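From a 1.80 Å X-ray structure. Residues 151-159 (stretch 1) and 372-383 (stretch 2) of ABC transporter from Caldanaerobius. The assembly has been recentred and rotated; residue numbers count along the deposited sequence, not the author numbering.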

# COMPACT_ATOMS: atom_id res chain seq x y z
N ASP C 151 -9.98 0.64 3.81
CA ASP C 151 -9.43 -0.18 2.73
C ASP C 151 -8.29 -1.14 3.10
O ASP C 151 -7.75 -1.10 4.20
CB ASP C 151 -9.19 0.65 1.43
CG ASP C 151 -7.89 1.49 1.42
OD1 ASP C 151 -6.99 1.30 2.25
OD2 ASP C 151 -7.76 2.34 0.50
N GLN C 152 -8.00 -2.06 2.19
CA GLN C 152 -7.01 -3.06 2.43
C GLN C 152 -6.07 -3.04 1.28
O GLN C 152 -6.47 -2.73 0.17
CB GLN C 152 -7.57 -4.48 2.64
CG GLN C 152 -8.92 -4.81 2.07
CD GLN C 152 -9.33 -6.27 2.35
OE1 GLN C 152 -8.58 -7.22 2.07
NE2 GLN C 152 -10.54 -6.44 2.92
N GLN C 153 -4.80 -3.32 1.56
CA GLN C 153 -3.80 -3.41 0.49
C GLN C 153 -3.44 -4.85 0.19
O GLN C 153 -3.67 -5.78 1.03
CB GLN C 153 -2.50 -2.63 0.92
CG GLN C 153 -2.73 -1.09 1.21
CD GLN C 153 -1.45 -0.29 1.61
OE1 GLN C 153 -0.38 -0.86 1.76
NE2 GLN C 153 -1.57 1.00 1.81
N ALA C 154 -2.85 -5.06 -0.99
CA ALA C 154 -2.34 -6.36 -1.37
C ALA C 154 -1.26 -6.09 -2.41
O ALA C 154 -1.38 -5.13 -3.20
CB ALA C 154 -3.48 -7.20 -1.97
N SER C 155 -0.21 -6.92 -2.38
CA SER C 155 0.88 -6.78 -3.41
C SER C 155 0.46 -7.35 -4.75
O SER C 155 -0.05 -8.49 -4.81
CB SER C 155 2.17 -7.47 -2.94
OG SER C 155 1.92 -8.77 -2.34
N VAL C 156 0.80 -6.65 -5.85
CA VAL C 156 0.38 -7.12 -7.16
C VAL C 156 1.52 -6.98 -8.16
O VAL C 156 2.15 -5.93 -8.17
CB VAL C 156 -0.77 -6.25 -7.71
CG1 VAL C 156 -1.21 -6.70 -9.12
CG2 VAL C 156 -1.97 -6.30 -6.76
N LEU C 157 1.73 -8.03 -9.00
CA LEU C 157 2.53 -7.89 -10.22
C LEU C 157 1.56 -7.56 -11.35
O LEU C 157 0.67 -8.36 -11.70
CB LEU C 157 3.40 -9.16 -10.49
CG LEU C 157 4.26 -9.23 -11.78
CD1 LEU C 157 5.26 -8.09 -11.93
CD2 LEU C 157 4.96 -10.59 -11.85
N TYR C 158 1.78 -6.39 -11.98
CA TYR C 158 1.01 -5.98 -13.15
C TYR C 158 1.79 -6.35 -14.40
O TYR C 158 2.97 -6.04 -14.50
CB TYR C 158 0.80 -4.46 -13.14
CG TYR C 158 0.03 -3.99 -11.93
CD1 TYR C 158 -1.35 -3.90 -11.95
CD2 TYR C 158 0.69 -3.57 -10.78
CE1 TYR C 158 -2.07 -3.44 -10.85
CE2 TYR C 158 -0.01 -3.12 -9.66
CZ TYR C 158 -1.37 -3.05 -9.71
OH TYR C 158 -2.04 -2.58 -8.60
N ILE C 159 1.11 -7.02 -15.33
CA ILE C 159 1.68 -7.50 -16.59
C ILE C 159 0.99 -6.75 -17.73
O ILE C 159 -0.23 -6.82 -17.86
CB ILE C 159 1.36 -9.04 -16.74
CG1 ILE C 159 1.91 -9.82 -15.56
CG2 ILE C 159 1.81 -9.65 -18.09
CD1 ILE C 159 3.39 -9.59 -15.42
N PRO C 372 -12.50 -4.95 -14.19
CA PRO C 372 -12.04 -6.32 -14.16
C PRO C 372 -10.73 -6.52 -13.43
O PRO C 372 -10.57 -7.55 -12.79
CB PRO C 372 -11.89 -6.69 -15.64
CG PRO C 372 -12.93 -5.86 -16.32
CD PRO C 372 -13.01 -4.57 -15.53
N LEU C 373 -9.83 -5.53 -13.50
CA LEU C 373 -8.54 -5.58 -12.83
C LEU C 373 -8.69 -5.59 -11.30
O LEU C 373 -7.99 -6.34 -10.59
CB LEU C 373 -7.65 -4.41 -13.29
CG LEU C 373 -6.19 -4.40 -12.82
CD1 LEU C 373 -5.44 -5.62 -13.38
CD2 LEU C 373 -5.45 -3.10 -13.24
N GLU C 374 -9.64 -4.83 -10.79
CA GLU C 374 -10.00 -4.90 -9.37
C GLU C 374 -10.44 -6.30 -8.90
O GLU C 374 -10.03 -6.78 -7.83
CB GLU C 374 -11.13 -3.90 -9.08
CG GLU C 374 -11.60 -3.84 -7.62
CD GLU C 374 -10.65 -3.14 -6.62
OE1 GLU C 374 -9.46 -2.85 -6.94
OE2 GLU C 374 -11.09 -2.93 -5.47
N ILE C 375 -11.36 -6.90 -9.65
CA ILE C 375 -11.86 -8.25 -9.43
C ILE C 375 -10.70 -9.26 -9.51
O ILE C 375 -10.54 -10.21 -8.68
CB ILE C 375 -12.90 -8.60 -10.51
CG1 ILE C 375 -14.11 -7.68 -10.34
CG2 ILE C 375 -13.37 -10.04 -10.39
CD1 ILE C 375 -15.05 -7.64 -11.52
N GLN C 376 -9.85 -9.04 -10.49
CA GLN C 376 -8.70 -9.93 -10.70
C GLN C 376 -7.73 -9.95 -9.50
O GLN C 376 -7.29 -11.04 -9.05
CB GLN C 376 -8.00 -9.64 -12.03
CG GLN C 376 -7.17 -10.85 -12.49
CD GLN C 376 -6.42 -10.64 -13.79
OE1 GLN C 376 -6.36 -11.54 -14.65
NE2 GLN C 376 -5.88 -9.44 -13.95
N ILE C 377 -7.43 -8.75 -8.99
CA ILE C 377 -6.65 -8.59 -7.79
C ILE C 377 -7.31 -9.43 -6.71
O ILE C 377 -6.64 -10.28 -6.14
CB ILE C 377 -6.43 -7.11 -7.36
CG1 ILE C 377 -5.47 -6.42 -8.34
CG2 ILE C 377 -5.80 -7.08 -5.96
CD1 ILE C 377 -5.37 -4.89 -8.22
N MET C 378 -8.60 -9.22 -6.43
CA MET C 378 -9.30 -10.10 -5.49
C MET C 378 -9.06 -11.61 -5.75
O MET C 378 -8.60 -12.35 -4.85
CB MET C 378 -10.79 -9.79 -5.52
CG MET C 378 -11.17 -8.65 -4.61
SD MET C 378 -12.97 -8.39 -4.53
CE MET C 378 -13.52 -9.77 -3.71
N ASN C 379 -9.31 -12.04 -6.99
CA ASN C 379 -9.18 -13.45 -7.43
C ASN C 379 -7.78 -14.07 -7.55
O ASN C 379 -7.52 -15.18 -7.06
CB ASN C 379 -9.89 -13.58 -8.78
CG ASN C 379 -11.38 -13.43 -8.66
OD1 ASN C 379 -11.92 -13.40 -7.53
ND2 ASN C 379 -12.05 -13.36 -9.79
N ASN C 380 -6.90 -13.40 -8.28
CA ASN C 380 -5.52 -13.87 -8.42
C ASN C 380 -4.64 -13.64 -7.20
O ASN C 380 -3.64 -14.35 -7.07
CB ASN C 380 -4.85 -13.26 -9.63
CG ASN C 380 -5.48 -13.76 -10.94
OD1 ASN C 380 -6.48 -14.51 -10.94
ND2 ASN C 380 -4.91 -13.30 -12.07
N ILE C 381 -4.97 -12.68 -6.32
CA ILE C 381 -4.09 -12.39 -5.18
C ILE C 381 -4.71 -12.61 -3.81
O ILE C 381 -4.17 -13.38 -2.96
CB ILE C 381 -3.47 -10.93 -5.22
CG1 ILE C 381 -2.48 -10.77 -6.37
CG2 ILE C 381 -2.67 -10.67 -3.94
CD1 ILE C 381 -3.08 -10.25 -7.64
N VAL C 382 -5.82 -11.93 -3.56
CA VAL C 382 -6.31 -11.96 -2.21
C VAL C 382 -7.01 -13.30 -1.82
O VAL C 382 -6.70 -13.87 -0.78
CB VAL C 382 -7.15 -10.71 -1.86
CG1 VAL C 382 -7.50 -10.75 -0.39
CG2 VAL C 382 -6.35 -9.44 -2.14
N ALA C 383 -7.90 -13.78 -2.69
CA ALA C 383 -8.70 -15.01 -2.43
C ALA C 383 -7.86 -16.24 -2.04
O ALA C 383 -6.85 -16.54 -2.68
CB ALA C 383 -9.57 -15.32 -3.65

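How does a strand lie against a helix with no hydrogen bond between them? Residues 151-159 form a strand and residues 372-382 a helix, and their axes cross at 88° with a closest approach of 8.9 Å. Along the strand, alternate side chains project to one side: those of Ala154 and Val156 point toward the helix, while Gln153 and Leu157 point away. The helix answers with Leu373, Ile377, Ile381 and Val382, spaced so that they fall on one face. The contact is mainly apolar and buries 327 Å², counting both stretches.

What happens where the strand first reaches the helix? Gln152 points toward it but makes only a marginal approach, its OE1 lying 4.4 Å from CG1 of Val382, while its NE2 is hydrogen-bonded elsewhere in the structure. Ala154 comes in more tightly. Its CB lies 3.6 Å from CG2 of Val382 and 4.1 Å from CG2 of Ile381, so a single methyl group meets two neighbouring residues of the helix. The small side chain goes with a close backbone approach: the CA atoms of Ala154 and Val382 are 6.9 Å apart. Here the helix has a wider pi-type turn, in which Val382 N donates to Ile377 O at 3.2 Å.

Why does Ser155 touch the helix when its side chain points away? The contact is made by its backbone: the carbonyl O lies 3.5 Å from CG2 of Ile381. A methyl carbon is no conventional hydrogen-bond donor, so this is packing of a polar atom against an apolar one. Its OG, meanwhile, is hydrogen-bonded elsewhere in the structure. Val156 then returns to the helix side, where its CG2 sits 3.8 Å from CG1 of Ile377 and 4.2 Å from CD1 of Ile381. These two isoleucines are four residues apart, about one helical turn, which lets one valine methyl group contact both.

How does the strand keep contact as the backbones separate? The CA atoms of Tyr158 and Leu373 are 9.6 Å apart, and a long side chain spans the wider gap. The CA-to-CB bond of Tyr158 points sideways, but with chi1 in the m rotamer the end of the side chain comes nearer the helix. Its CE1 lies 4.2 Å from CD2 of Leu373, which meets the edge of the ring near its plane. The OH lies 4.1 Å from CD1 of Ile377, a van der Waals contact, and finds its hydrogen bonding elsewhere in the structure.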